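Local coordinates for hypothetical protein (Actinomyces odontolyticus, PDB 4MJG) that is of unknown function but belongs to the DUF4853 family and is probably made as a lipoprotein precursor, at residues A[154-166]-A[171-183]. Residues are numbered along the deposited sequence; the frame is centred on the assembly and turned at random.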
# COMPACT_ATOMS: atom_id res chain seq x y z
N VAL A 154 -3.00 -5.98 11.29
CA VAL A 154 -1.88 -5.07 11.13
C VAL A 154 -0.59 -5.66 11.72
O VAL A 154 0.51 -5.27 11.33
CB VAL A 154 -2.19 -3.69 11.75
CG1 VAL A 154 -2.15 -3.77 13.27
CG2 VAL A 154 -1.22 -2.64 11.23
N GLU A 155 -0.73 -6.61 12.64
CA GLU A 155 0.41 -7.37 13.16
C GLU A 155 1.09 -8.11 12.01
O GLU A 155 2.31 -8.02 11.84
CB GLU A 155 -0.03 -8.40 14.22
CG GLU A 155 -0.94 -7.88 15.33
CD GLU A 155 -0.34 -6.73 16.11
OE1 GLU A 155 0.89 -6.72 16.34
OE2 GLU A 155 -1.11 -5.83 16.51
N GLU A 156 0.28 -8.82 11.23
CA GLU A 156 0.77 -9.67 10.14
C GLU A 156 1.24 -8.87 8.94
O GLU A 156 2.19 -9.27 8.26
CB GLU A 156 -0.33 -10.65 9.71
CG GLU A 156 -0.72 -11.65 10.78
CD GLU A 156 -2.09 -12.25 10.57
OE1 GLU A 156 -2.65 -12.13 9.45
OE2 GLU A 156 -2.62 -12.86 11.52
N ALA A 157 0.57 -7.76 8.66
CA ALA A 157 0.92 -6.91 7.52
C ALA A 157 2.26 -6.20 7.70
O ALA A 157 2.96 -5.93 6.72
CB ALA A 157 -0.18 -5.90 7.26
N PHE A 158 2.62 -5.91 8.95
CA PHE A 158 3.86 -5.19 9.27
C PHE A 158 4.66 -5.97 10.32
O PHE A 158 4.73 -5.54 11.47
CB PHE A 158 3.52 -3.79 9.78
CG PHE A 158 2.77 -2.93 8.79
CD1 PHE A 158 1.39 -3.01 8.70
CD2 PHE A 158 3.44 -2.05 7.97
CE1 PHE A 158 0.69 -2.23 7.79
CE2 PHE A 158 2.75 -1.26 7.06
CZ PHE A 158 1.37 -1.35 6.96
N PRO A 159 5.26 -7.10 9.92
CA PRO A 159 5.88 -8.07 10.84
C PRO A 159 6.81 -7.48 11.90
O PRO A 159 6.71 -7.83 13.08
CB PRO A 159 6.67 -8.99 9.90
CG PRO A 159 5.96 -8.91 8.61
CD PRO A 159 5.41 -7.52 8.51
N GLY A 160 7.71 -6.58 11.50
CA GLY A 160 8.70 -6.01 12.42
C GLY A 160 8.17 -4.92 13.34
O GLY A 160 8.93 -4.39 14.16
N MSE A 161 6.89 -4.61 13.22
CA MSE A 161 6.30 -3.46 13.91
C MSE A 161 5.26 -3.91 14.89
O MSE A 161 4.75 -5.03 14.79
CB MSE A 161 5.64 -2.59 12.85
CG MSE A 161 6.57 -2.33 11.67
SE MSE A 161 7.11 -0.45 11.70
CE MSE A 161 5.77 0.22 10.42
N HIS A 162 4.92 -3.04 15.84
CA HIS A 162 3.83 -3.30 16.79
C HIS A 162 2.92 -2.07 16.94
O HIS A 162 3.35 -0.93 16.73
CB HIS A 162 4.36 -3.77 18.15
CG HIS A 162 4.85 -2.67 19.04
ND1 HIS A 162 5.92 -1.86 18.70
CD2 HIS A 162 4.44 -2.25 20.26
CE1 HIS A 162 6.14 -0.99 19.67
NE2 HIS A 162 5.25 -1.21 20.63
N VAL A 163 1.67 -2.33 17.31
CA VAL A 163 0.65 -1.30 17.38
C VAL A 163 0.72 -0.51 18.68
O VAL A 163 0.71 -1.08 19.76
CB VAL A 163 -0.77 -1.90 17.29
CG1 VAL A 163 -1.82 -0.80 17.38
CG2 VAL A 163 -0.95 -2.67 16.00
N THR A 164 0.78 0.81 18.55
CA THR A 164 0.61 1.72 19.67
C THR A 164 -0.51 2.70 19.31
O THR A 164 -1.03 2.65 18.20
CB THR A 164 1.92 2.49 19.97
OG1 THR A 164 2.48 3.00 18.75
CG2 THR A 164 2.93 1.57 20.62
N ILE A 165 -0.86 3.59 20.24
CA ILE A 165 -1.90 4.59 19.98
C ILE A 165 -1.43 5.97 20.42
O ILE A 165 -0.98 6.15 21.54
CB ILE A 165 -3.24 4.23 20.66
CG1 ILE A 165 -3.04 3.75 22.09
CG2 ILE A 165 -3.94 3.13 19.88
CD1 ILE A 165 -4.32 3.30 22.76
N SER A 166 -1.52 6.94 19.51
CA SER A 166 -1.08 8.31 19.77
C SER A 166 -2.28 9.24 19.71
O SER A 166 -3.29 8.92 19.08
CB SER A 166 -0.05 8.75 18.72
OG SER A 166 1.08 7.89 18.72
N PRO A 171 -6.14 17.73 18.56
CA PRO A 171 -6.70 17.07 19.76
C PRO A 171 -8.24 17.02 19.76
O PRO A 171 -8.89 17.48 20.70
CB PRO A 171 -6.14 17.90 20.92
CG PRO A 171 -5.86 19.24 20.34
CD PRO A 171 -5.48 19.00 18.90
N ASP A 172 -8.80 16.44 18.71
CA ASP A 172 -10.24 16.29 18.54
C ASP A 172 -10.51 14.91 17.98
O ASP A 172 -9.70 14.38 17.22
CB ASP A 172 -10.81 17.33 17.57
CG ASP A 172 -10.58 18.76 18.02
OD1 ASP A 172 -9.42 19.22 17.99
OD2 ASP A 172 -11.57 19.42 18.38
N LEU A 173 -11.65 14.33 18.35
CA LEU A 173 -12.00 12.98 17.92
C LEU A 173 -11.09 11.96 18.62
O LEU A 173 -10.23 12.30 19.46
CB LEU A 173 -11.90 12.86 16.36
CG LEU A 173 -13.10 12.40 15.48
CD1 LEU A 173 -13.38 10.89 15.47
CD2 LEU A 173 -14.39 13.15 15.82
N HIS A 174 -11.30 10.70 18.27
CA HIS A 174 -10.51 9.60 18.81
C HIS A 174 -9.01 9.80 18.60
O HIS A 174 -8.60 10.43 17.62
CB HIS A 174 -10.92 8.28 18.13
CG HIS A 174 -12.28 7.80 18.52
ND1 HIS A 174 -12.48 6.80 19.44
CD2 HIS A 174 -13.51 8.17 18.09
CE1 HIS A 174 -13.78 6.58 19.58
NE2 HIS A 174 -14.43 7.39 18.77
N PRO A 175 -8.18 9.26 19.51
CA PRO A 175 -6.78 9.12 19.17
C PRO A 175 -6.65 8.11 18.04
O PRO A 175 -7.60 7.39 17.74
CB PRO A 175 -6.16 8.57 20.45
CG PRO A 175 -7.27 7.91 21.17
CD PRO A 175 -8.47 8.76 20.87
N VAL A 176 -5.48 8.07 17.43
CA VAL A 176 -5.28 7.28 16.23
C VAL A 176 -4.33 6.14 16.50
O VAL A 176 -3.50 6.23 17.41
CB VAL A 176 -4.75 8.15 15.06
CG1 VAL A 176 -5.71 9.30 14.78
CG2 VAL A 176 -3.35 8.67 15.34
N PRO A 177 -4.46 5.05 15.73
CA PRO A 177 -3.53 3.94 15.87
C PRO A 177 -2.23 4.20 15.12
O PRO A 177 -2.25 4.66 13.98
CB PRO A 177 -4.29 2.78 15.25
CG PRO A 177 -5.19 3.41 14.24
CD PRO A 177 -5.54 4.76 14.77
N THR A 178 -1.11 3.88 15.76
CA THR A 178 0.21 4.11 15.18
C THR A 178 1.03 2.83 15.18
O THR A 178 0.78 1.92 15.97
CB THR A 178 0.98 5.18 15.98
OG1 THR A 178 1.14 4.75 17.33
CG2 THR A 178 0.23 6.51 15.96
N LEU A 179 2.01 2.78 14.28
CA LEU A 179 2.93 1.65 14.19
C LEU A 179 4.34 2.11 14.53
O LEU A 179 4.82 3.10 13.97
CB LEU A 179 2.91 1.07 12.78
CG LEU A 179 1.57 0.55 12.29
CD1 LEU A 179 1.66 0.15 10.82
CD2 LEU A 179 1.10 -0.63 13.13
N THR A 180 5.00 1.39 15.43
CA THR A 180 6.39 1.68 15.78
C THR A 180 7.20 0.39 15.79
O THR A 180 6.69 -0.69 16.12
CB THR A 180 6.49 2.40 17.14
OG1 THR A 180 5.50 1.89 18.05
CG2 THR A 180 6.29 3.90 16.97
N THR A 181 8.48 0.52 15.43
CA THR A 181 9.36 -0.63 15.22
C THR A 181 9.60 -1.43 16.50
O THR A 181 9.60 -0.87 17.60
CB THR A 181 10.72 -0.18 14.64
OG1 THR A 181 11.31 0.79 15.52
CG2 THR A 181 10.55 0.44 13.25
N GLY A 182 9.78 -2.74 16.35
CA GLY A 182 9.96 -3.65 17.48
C GLY A 182 8.67 -4.35 17.85
O GLY A 182 7.59 -3.80 17.66
N ALA A 183 8.80 -5.57 18.38
CA ALA A 183 7.67 -6.38 18.84
C ALA A 183 6.67 -6.66 17.72
O ALA A 183 5.82 -7.54 17.84
CB ALA A 183 6.97 -5.72 20.02
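Leu179 is the bump on one face of this antiparallel hairpin, and the hollow it fills is built by residues 154-163. Its CD1 methyl sits squarely over the middle of the Phe158 ring, a CH-pi contact 3.8 Å from CD1 to the Phe158 ring centroid. The sister methyl, CD2, meets Val154 CG2 tip to tip at 3.6 Å, with Val163 CG2 beside it. The bent selenomethionine chain of Met161 adds another wall, bringing its CE methyl against Leu179 CB.

The other face is mostly polar. Thr164 and Thr178 both turn OG1 into the position between backbone N and carbonyl carbon (chi1 47° and 60°), which brings the two hydroxyls to a hydrogen bond of 2.6 Å from OG1 to OG1. Farther along this face, His162 grips Thr180 O twice: its backbone N and ring ND1 reach that oxygen from opposite faces of the carbonyl plane, ND1 at 2.9 Å from Thr180 O. Ala183 CB makes an off-centre, oblique CH-pi contact with the imidazole. With an alanine here in place of His162, Thr180 O is likely to lose the ring's grip and keep just the backbone bond of this pair, with a gap opened beside the Ala183 methyl.

Between the strands, paired backbone bonds join His162 with Thr180, Thr164 with Thr178 and Ser166 with Val176. Strand 161-166 forms one border of the chain's antiparallel sheet; strand 176-181 lies between it and strand 44-55, where Leu179 also packs on Val46. Helix 154-157 leads into the hairpin, and Phe158 also touches Thr70 of strand 62-73 and Ser30 of helix 26-31.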